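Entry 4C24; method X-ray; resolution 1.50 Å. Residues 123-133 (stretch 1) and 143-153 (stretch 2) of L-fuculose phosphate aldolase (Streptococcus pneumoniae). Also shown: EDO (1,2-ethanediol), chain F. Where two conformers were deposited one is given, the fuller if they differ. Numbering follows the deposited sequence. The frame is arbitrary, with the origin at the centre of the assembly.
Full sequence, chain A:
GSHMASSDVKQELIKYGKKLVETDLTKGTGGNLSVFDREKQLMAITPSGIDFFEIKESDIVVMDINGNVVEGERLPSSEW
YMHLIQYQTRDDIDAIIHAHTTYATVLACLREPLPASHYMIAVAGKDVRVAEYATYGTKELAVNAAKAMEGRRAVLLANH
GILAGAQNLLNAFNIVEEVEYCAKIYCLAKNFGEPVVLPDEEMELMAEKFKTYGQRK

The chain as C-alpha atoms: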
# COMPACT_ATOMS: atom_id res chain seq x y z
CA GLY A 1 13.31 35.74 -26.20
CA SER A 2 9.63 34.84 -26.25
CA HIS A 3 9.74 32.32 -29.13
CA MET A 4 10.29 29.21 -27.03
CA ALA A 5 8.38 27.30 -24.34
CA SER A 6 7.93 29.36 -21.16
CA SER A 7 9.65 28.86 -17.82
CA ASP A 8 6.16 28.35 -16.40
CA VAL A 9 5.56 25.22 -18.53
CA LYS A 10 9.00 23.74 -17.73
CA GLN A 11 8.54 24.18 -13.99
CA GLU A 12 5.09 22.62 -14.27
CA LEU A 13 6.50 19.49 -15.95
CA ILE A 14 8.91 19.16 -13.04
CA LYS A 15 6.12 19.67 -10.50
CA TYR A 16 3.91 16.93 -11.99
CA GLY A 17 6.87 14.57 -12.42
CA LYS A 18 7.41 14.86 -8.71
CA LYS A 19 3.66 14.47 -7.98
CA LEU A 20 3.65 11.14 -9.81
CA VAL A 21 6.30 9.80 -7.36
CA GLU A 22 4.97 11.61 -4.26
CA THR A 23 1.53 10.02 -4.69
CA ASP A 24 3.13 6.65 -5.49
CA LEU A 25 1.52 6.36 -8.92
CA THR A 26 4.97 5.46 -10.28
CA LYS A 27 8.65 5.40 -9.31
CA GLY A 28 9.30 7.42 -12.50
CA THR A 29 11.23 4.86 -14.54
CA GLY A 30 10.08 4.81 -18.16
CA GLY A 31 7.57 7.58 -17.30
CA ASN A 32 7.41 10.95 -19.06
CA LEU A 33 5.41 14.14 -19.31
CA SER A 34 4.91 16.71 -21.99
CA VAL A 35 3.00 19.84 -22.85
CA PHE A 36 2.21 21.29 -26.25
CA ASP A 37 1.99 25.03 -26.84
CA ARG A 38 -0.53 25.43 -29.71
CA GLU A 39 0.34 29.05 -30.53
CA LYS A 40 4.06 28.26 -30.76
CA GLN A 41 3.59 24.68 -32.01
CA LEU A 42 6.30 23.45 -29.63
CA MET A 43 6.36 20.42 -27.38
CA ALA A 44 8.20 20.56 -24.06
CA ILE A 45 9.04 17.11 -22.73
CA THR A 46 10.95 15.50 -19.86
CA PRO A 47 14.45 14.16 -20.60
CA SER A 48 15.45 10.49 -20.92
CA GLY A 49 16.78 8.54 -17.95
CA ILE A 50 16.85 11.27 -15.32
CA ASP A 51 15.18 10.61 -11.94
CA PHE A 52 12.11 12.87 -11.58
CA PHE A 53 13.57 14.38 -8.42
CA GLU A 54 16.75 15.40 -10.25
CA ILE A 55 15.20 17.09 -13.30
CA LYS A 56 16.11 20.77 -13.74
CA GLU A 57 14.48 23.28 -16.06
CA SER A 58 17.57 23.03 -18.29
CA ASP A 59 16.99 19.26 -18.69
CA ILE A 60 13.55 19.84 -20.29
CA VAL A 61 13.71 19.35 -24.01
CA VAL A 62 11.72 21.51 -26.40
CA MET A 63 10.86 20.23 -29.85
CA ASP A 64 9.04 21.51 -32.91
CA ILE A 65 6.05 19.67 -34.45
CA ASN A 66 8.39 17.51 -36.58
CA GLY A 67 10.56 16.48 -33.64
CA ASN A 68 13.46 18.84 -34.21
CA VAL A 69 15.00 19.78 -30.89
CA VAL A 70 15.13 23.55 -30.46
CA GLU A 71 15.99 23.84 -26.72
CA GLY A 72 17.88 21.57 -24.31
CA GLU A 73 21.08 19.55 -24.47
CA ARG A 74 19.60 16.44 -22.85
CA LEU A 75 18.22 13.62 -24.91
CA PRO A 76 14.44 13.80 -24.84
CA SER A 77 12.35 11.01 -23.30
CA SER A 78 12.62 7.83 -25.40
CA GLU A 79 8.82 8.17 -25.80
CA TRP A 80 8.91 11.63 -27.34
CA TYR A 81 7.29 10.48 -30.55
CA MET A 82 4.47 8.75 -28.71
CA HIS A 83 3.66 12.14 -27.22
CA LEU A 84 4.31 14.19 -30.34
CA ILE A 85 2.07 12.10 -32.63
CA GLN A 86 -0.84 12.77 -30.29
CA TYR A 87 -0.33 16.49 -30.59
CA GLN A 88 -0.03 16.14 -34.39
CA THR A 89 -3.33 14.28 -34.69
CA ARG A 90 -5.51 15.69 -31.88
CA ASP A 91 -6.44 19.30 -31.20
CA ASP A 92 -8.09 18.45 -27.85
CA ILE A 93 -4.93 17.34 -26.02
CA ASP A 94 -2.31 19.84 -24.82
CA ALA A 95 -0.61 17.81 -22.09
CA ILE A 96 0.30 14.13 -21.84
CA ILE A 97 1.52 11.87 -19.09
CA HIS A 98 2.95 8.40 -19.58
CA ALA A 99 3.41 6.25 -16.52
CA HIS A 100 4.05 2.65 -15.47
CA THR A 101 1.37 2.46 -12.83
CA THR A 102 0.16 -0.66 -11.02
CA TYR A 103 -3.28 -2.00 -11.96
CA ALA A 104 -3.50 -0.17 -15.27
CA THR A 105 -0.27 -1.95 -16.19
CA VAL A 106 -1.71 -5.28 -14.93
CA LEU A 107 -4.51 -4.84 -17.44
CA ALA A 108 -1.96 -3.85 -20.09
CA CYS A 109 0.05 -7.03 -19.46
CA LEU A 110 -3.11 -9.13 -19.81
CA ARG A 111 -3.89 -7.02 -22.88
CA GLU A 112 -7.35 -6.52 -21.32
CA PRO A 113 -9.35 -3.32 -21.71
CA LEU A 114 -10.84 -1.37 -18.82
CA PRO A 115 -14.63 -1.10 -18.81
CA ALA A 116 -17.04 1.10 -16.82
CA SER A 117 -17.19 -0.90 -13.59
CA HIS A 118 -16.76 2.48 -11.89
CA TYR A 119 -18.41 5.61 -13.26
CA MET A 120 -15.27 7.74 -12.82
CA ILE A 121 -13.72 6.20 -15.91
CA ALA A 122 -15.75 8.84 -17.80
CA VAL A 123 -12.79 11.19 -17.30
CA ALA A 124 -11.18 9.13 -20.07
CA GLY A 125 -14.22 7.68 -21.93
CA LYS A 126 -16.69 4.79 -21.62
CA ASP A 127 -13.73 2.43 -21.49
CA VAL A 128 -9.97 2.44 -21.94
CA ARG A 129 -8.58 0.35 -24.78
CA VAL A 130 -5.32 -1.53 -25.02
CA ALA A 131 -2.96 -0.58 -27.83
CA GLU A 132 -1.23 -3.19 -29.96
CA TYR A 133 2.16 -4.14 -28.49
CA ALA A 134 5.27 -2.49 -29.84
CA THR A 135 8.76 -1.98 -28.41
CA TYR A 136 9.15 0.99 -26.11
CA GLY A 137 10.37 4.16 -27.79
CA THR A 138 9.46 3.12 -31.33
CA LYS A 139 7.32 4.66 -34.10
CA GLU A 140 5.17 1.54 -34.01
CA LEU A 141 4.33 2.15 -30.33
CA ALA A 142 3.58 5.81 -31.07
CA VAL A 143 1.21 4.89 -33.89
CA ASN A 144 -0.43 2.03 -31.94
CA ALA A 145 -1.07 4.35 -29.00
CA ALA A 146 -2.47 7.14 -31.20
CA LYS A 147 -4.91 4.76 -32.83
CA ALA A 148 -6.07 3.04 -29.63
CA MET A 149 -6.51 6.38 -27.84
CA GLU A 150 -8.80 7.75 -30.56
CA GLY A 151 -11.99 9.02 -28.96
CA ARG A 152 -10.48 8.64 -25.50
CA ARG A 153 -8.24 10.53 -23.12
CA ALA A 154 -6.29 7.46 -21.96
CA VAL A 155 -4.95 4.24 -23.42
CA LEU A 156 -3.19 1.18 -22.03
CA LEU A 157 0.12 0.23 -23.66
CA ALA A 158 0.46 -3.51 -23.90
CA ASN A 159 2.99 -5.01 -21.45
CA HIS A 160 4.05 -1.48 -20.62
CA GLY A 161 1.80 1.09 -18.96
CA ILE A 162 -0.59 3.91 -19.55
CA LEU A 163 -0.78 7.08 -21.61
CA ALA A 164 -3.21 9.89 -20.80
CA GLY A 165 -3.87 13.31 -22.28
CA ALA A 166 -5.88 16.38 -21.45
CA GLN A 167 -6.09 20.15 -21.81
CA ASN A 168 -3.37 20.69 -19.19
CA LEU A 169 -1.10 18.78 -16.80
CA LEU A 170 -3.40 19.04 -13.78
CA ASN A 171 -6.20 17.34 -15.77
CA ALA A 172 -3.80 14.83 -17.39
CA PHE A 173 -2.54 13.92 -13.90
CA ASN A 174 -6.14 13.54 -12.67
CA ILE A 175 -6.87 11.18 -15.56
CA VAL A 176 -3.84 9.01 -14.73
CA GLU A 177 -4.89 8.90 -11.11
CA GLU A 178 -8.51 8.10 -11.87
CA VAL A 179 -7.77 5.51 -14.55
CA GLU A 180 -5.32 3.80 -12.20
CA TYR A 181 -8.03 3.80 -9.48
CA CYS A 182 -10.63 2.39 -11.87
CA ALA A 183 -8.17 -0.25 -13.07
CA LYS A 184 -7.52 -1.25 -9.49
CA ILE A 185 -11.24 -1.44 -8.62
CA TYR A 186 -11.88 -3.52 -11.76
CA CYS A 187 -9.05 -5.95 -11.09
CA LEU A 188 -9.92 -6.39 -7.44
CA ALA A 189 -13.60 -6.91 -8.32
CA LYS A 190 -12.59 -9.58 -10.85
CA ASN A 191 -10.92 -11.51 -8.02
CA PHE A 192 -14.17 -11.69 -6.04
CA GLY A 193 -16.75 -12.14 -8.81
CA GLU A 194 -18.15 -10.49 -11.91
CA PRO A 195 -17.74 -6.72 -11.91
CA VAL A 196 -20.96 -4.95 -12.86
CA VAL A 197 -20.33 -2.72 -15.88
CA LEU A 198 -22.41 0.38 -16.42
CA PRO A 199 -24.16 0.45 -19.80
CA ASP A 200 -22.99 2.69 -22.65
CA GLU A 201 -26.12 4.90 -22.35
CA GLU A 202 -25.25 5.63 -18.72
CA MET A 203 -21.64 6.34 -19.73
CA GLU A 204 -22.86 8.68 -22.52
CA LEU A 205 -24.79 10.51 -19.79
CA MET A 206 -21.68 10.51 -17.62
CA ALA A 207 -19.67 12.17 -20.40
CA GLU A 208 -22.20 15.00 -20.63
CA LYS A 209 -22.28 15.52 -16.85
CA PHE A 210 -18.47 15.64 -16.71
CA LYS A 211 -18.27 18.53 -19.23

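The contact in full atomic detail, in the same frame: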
# COMPACT_ATOMS: atom_id res chain seq x y z
N VAL A 123 -13.85 10.20 -17.04
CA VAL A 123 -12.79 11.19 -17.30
C VAL A 123 -11.96 10.84 -18.54
O VAL A 123 -11.38 11.71 -19.18
CB VAL A 123 -11.87 11.42 -16.09
CG1 VAL A 123 -12.67 11.93 -14.91
CG2 VAL A 123 -11.04 10.18 -15.76
N ALA A 124 -11.90 9.55 -18.90
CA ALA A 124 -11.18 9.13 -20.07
C ALA A 124 -12.10 8.71 -21.23
O ALA A 124 -11.75 8.91 -22.38
CB ALA A 124 -10.24 8.00 -19.71
N GLY A 125 -13.27 8.15 -20.91
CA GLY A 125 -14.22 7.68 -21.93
C GLY A 125 -15.07 6.56 -21.35
O GLY A 125 -15.04 6.32 -20.15
N LYS A 126 -15.86 5.89 -22.18
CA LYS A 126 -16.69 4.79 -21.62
C LYS A 126 -15.87 3.58 -21.21
O LYS A 126 -16.31 2.75 -20.41
CB LYS A 126 -17.83 4.39 -22.58
CG LYS A 126 -17.36 3.71 -23.85
CD LYS A 126 -18.52 3.16 -24.66
CE LYS A 126 -17.97 2.37 -25.82
NZ LYS A 126 -19.10 1.96 -26.73
N ASP A 127 -14.69 3.46 -21.81
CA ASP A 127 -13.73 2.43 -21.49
C ASP A 127 -12.36 2.92 -21.89
O ASP A 127 -12.24 3.97 -22.53
CB ASP A 127 -14.07 1.07 -22.18
CG ASP A 127 -14.23 1.19 -23.69
OD1 ASP A 127 -13.64 2.10 -24.31
OD2 ASP A 127 -14.96 0.35 -24.28
N VAL A 128 -11.33 2.18 -21.49
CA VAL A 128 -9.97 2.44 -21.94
C VAL A 128 -9.45 1.21 -22.68
O VAL A 128 -9.51 0.08 -22.17
CB VAL A 128 -9.05 2.80 -20.76
CG1 VAL A 128 -7.63 3.02 -21.25
CG2 VAL A 128 -9.59 4.03 -20.05
N ARG A 129 -9.03 1.43 -23.91
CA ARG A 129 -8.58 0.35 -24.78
C ARG A 129 -7.13 -0.02 -24.51
O ARG A 129 -6.40 0.75 -23.87
CB ARG A 129 -8.71 0.76 -26.23
CG ARG A 129 -10.07 1.26 -26.65
CD ARG A 129 -10.13 1.34 -28.16
NE ARG A 129 -11.25 2.13 -28.64
CZ ARG A 129 -11.19 3.43 -28.89
NH1 ARG A 129 -10.05 4.10 -28.70
NH2 ARG A 129 -12.28 4.07 -29.32
N VAL A 130 -6.72 -1.15 -25.05
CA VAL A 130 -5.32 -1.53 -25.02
C VAL A 130 -4.72 -1.45 -26.43
O VAL A 130 -5.25 -2.03 -27.41
CB VAL A 130 -5.10 -2.90 -24.31
CG1 VAL A 130 -5.64 -4.05 -25.15
CG2 VAL A 130 -3.62 -3.09 -23.96
N ALA A 131 -3.64 -0.70 -26.56
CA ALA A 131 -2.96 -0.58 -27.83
C ALA A 131 -2.25 -1.88 -28.20
O ALA A 131 -1.87 -2.66 -27.33
CB ALA A 131 -1.94 0.55 -27.74
N GLU A 132 -2.05 -2.09 -29.49
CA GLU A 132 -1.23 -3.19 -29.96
C GLU A 132 0.19 -3.04 -29.39
O GLU A 132 0.73 -1.92 -29.32
CB GLU A 132 -1.18 -3.23 -31.49
N TYR A 133 0.79 -4.15 -28.99
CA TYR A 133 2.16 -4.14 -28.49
C TYR A 133 3.16 -3.64 -29.53
O TYR A 133 3.15 -4.02 -30.71
CB TYR A 133 2.62 -5.52 -27.98
CG TYR A 133 4.06 -5.48 -27.52
CD1 TYR A 133 4.38 -5.00 -26.24
CD2 TYR A 133 5.11 -5.76 -28.40
CE1 TYR A 133 5.71 -4.87 -25.83
CE2 TYR A 133 6.45 -5.64 -28.01
CZ TYR A 133 6.73 -5.18 -26.71
OH TYR A 133 8.04 -5.04 -26.30
N VAL A 143 2.39 5.05 -33.04
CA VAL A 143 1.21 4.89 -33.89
C VAL A 143 0.11 4.03 -33.23
O VAL A 143 -1.05 4.40 -33.25
CB VAL A 143 1.61 4.33 -35.28
CG1 VAL A 143 0.39 3.87 -36.08
CG2 VAL A 143 2.45 5.33 -36.04
N ASN A 144 0.51 2.93 -32.61
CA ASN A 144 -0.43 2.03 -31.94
C ASN A 144 -1.19 2.75 -30.83
O ASN A 144 -2.39 2.61 -30.68
CB ASN A 144 0.28 0.78 -31.39
CG ASN A 144 0.81 -0.13 -32.49
OD1 ASN A 144 0.58 0.09 -33.69
ND2 ASN A 144 1.54 -1.15 -32.06
N ALA A 145 -0.46 3.59 -30.07
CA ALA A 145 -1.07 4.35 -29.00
C ALA A 145 -2.01 5.44 -29.52
O ALA A 145 -3.07 5.64 -28.95
CB ALA A 145 0.04 4.99 -28.15
N ALA A 146 -1.60 6.14 -30.58
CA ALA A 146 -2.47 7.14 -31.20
C ALA A 146 -3.79 6.51 -31.61
O ALA A 146 -4.84 7.00 -31.27
CB ALA A 146 -1.78 7.79 -32.40
N LYS A 147 -3.71 5.40 -32.32
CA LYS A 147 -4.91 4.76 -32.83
C LYS A 147 -5.83 4.27 -31.71
O LYS A 147 -7.04 4.53 -31.74
CB LYS A 147 -4.51 3.62 -33.73
CG LYS A 147 -3.87 4.10 -35.02
CD LYS A 147 -3.45 2.97 -35.92
CE LYS A 147 -4.62 2.54 -36.80
NZ LYS A 147 -4.12 1.46 -37.67
N ALA A 148 -5.26 3.60 -30.71
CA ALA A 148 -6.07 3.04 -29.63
C ALA A 148 -6.56 4.09 -28.62
O ALA A 148 -7.41 3.78 -27.79
CB ALA A 148 -5.33 1.93 -28.94
N MET A 149 -5.99 5.31 -28.68
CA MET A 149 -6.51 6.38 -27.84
C MET A 149 -7.55 7.25 -28.55
O MET A 149 -8.12 8.17 -27.96
CB MET A 149 -5.37 7.25 -27.33
CG MET A 149 -5.78 7.94 -26.03
SD MET A 149 -4.47 8.77 -25.10
CE MET A 149 -4.61 10.42 -25.77
N GLU A 150 -7.79 6.98 -29.84
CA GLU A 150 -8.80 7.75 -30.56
C GLU A 150 -10.12 7.74 -29.82
O GLU A 150 -10.61 6.68 -29.40
CB GLU A 150 -8.99 7.22 -31.98
CG GLU A 150 -7.89 7.63 -32.93
CD GLU A 150 -8.00 6.93 -34.28
OE1 GLU A 150 -9.06 6.32 -34.56
OE2 GLU A 150 -7.03 6.99 -35.07
N GLY A 151 -10.71 8.92 -29.65
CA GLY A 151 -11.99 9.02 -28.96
C GLY A 151 -11.93 8.85 -27.45
O GLY A 151 -12.95 8.76 -26.78
N ARG A 152 -10.71 8.83 -26.92
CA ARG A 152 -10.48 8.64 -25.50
C ARG A 152 -9.41 9.60 -25.04
O ARG A 152 -8.68 10.17 -25.86
CB ARG A 152 -10.02 7.22 -25.19
CG ARG A 152 -10.98 6.11 -25.66
CD ARG A 152 -12.29 6.12 -24.88
NE ARG A 152 -13.10 4.94 -25.21
CZ ARG A 152 -13.91 4.87 -26.24
NH1 ARG A 152 -14.08 5.92 -27.03
NH2 ARG A 152 -14.57 3.74 -26.46
N ARG A 153 -9.31 9.74 -23.73
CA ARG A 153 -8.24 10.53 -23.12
C ARG A 153 -7.21 9.67 -22.38
O ARG A 153 -6.30 10.19 -21.73
CB ARG A 153 -8.82 11.59 -22.19
CG ARG A 153 -9.42 12.77 -22.95
CD ARG A 153 -9.75 13.93 -22.04
NE ARG A 153 -9.51 15.19 -22.75
CZ ARG A 153 -9.54 16.39 -22.18
NH1 ARG A 153 -9.82 16.51 -20.88
NH2 ARG A 153 -9.29 17.47 -22.91
C1 EDO F . -15.54 3.37 -30.05
O1 EDO F . -16.10 2.92 -28.82
C2 EDO F . -16.17 4.72 -30.38
O2 EDO F . -16.00 5.58 -29.25
O HOH W 1 -8.30 3.97 -25.08
O HOH W 2 -3.16 -0.04 -31.28

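How does the start of the first stretch hold the end of the second? A single backbone hydrogen bond pins them together: R153 N donates to A124 O at 2.9 Å with a nearly straight geometry. The same carbonyl oxygen also receives a CA-H...O contact, with R152 CA 3.4 Å from A124 O, so one acceptor serves two consecutive residues. V123 adds only a loose approach, its O lying 4.0 Å from R153 CB, while the end of the R153 side chain leads away. G125 follows, and its lack of a side chain matters here: an ideal CB would sit 2.3 Å from R152 CD, a clash. Its backbone angles call for glycine independently, since a CB would also be jammed against the preceding carbonyl oxygen.

What fixes the R152 side chain once it has passed G125? D127 does most of the work on this side of the contact. Its carboxylate forms a salt bridge, with R152 NH2 2.9 Å from D127 OD1, and R152 NE also donates to D127 OD1 at 3.0 Å; one carboxylate oxygen thus receives two nitrogens near the guanidinium plane. A weak hydrogen bond from R152 NE to D127 O, 3.0 Å, brings in the backbone as well. K126 N lies over one face of the guanidinium. Within its own stretch R152 NH1 bonds to G151 O at 3.1 Å, and ethanediol, probably from the crystallisation liquor, accepts from R152 NH1 through O2 at 3.0 Å and from R152 NH2 through O1 at 2.9 Å.

Why can a second arginine, R129, lie so close to R152? R129 NH2 comes within 3.5 Å of R152 NH1, a meeting of two donors of like charge that is no hydrogen bond; R129 NH2 lies over the face of the R152 guanidinium opposite K126 N. Each group has acceptors near its own plane. For R129 these are the backbone carbonyls of A148 and E150, the second of them inside the type II turn from M149 to R152: R129 NH1 donates to A148 O at 2.8 Å and to E150 O at 2.7 Å, and R129 NH2 makes a weak bond to E150 O at 3.1 Å. Water 1 ties in the backbone too, accepting from R129 N and donating to A148 O, both at 2.9 Å.

How does the contact continue along the helix? Beyond R129 small side chains let the backbones come close: the CA atoms of A131 and A148 are 5.1 Å apart. Both alanines point toward the opposing stretch, and their methyls pack with A131 CB 3.9 Å from A148 CB; A131 CB also lies 3.6 Å from N144 O. One turn back along the helix from A148, N144 supplies the polar anchor, as N144 ND2 donates to E132 O at 3.0 Å. Water 2 adds a second link between these residues, accepting from E132 N at 2.9 Å and donating to N144 O at 2.8 Å.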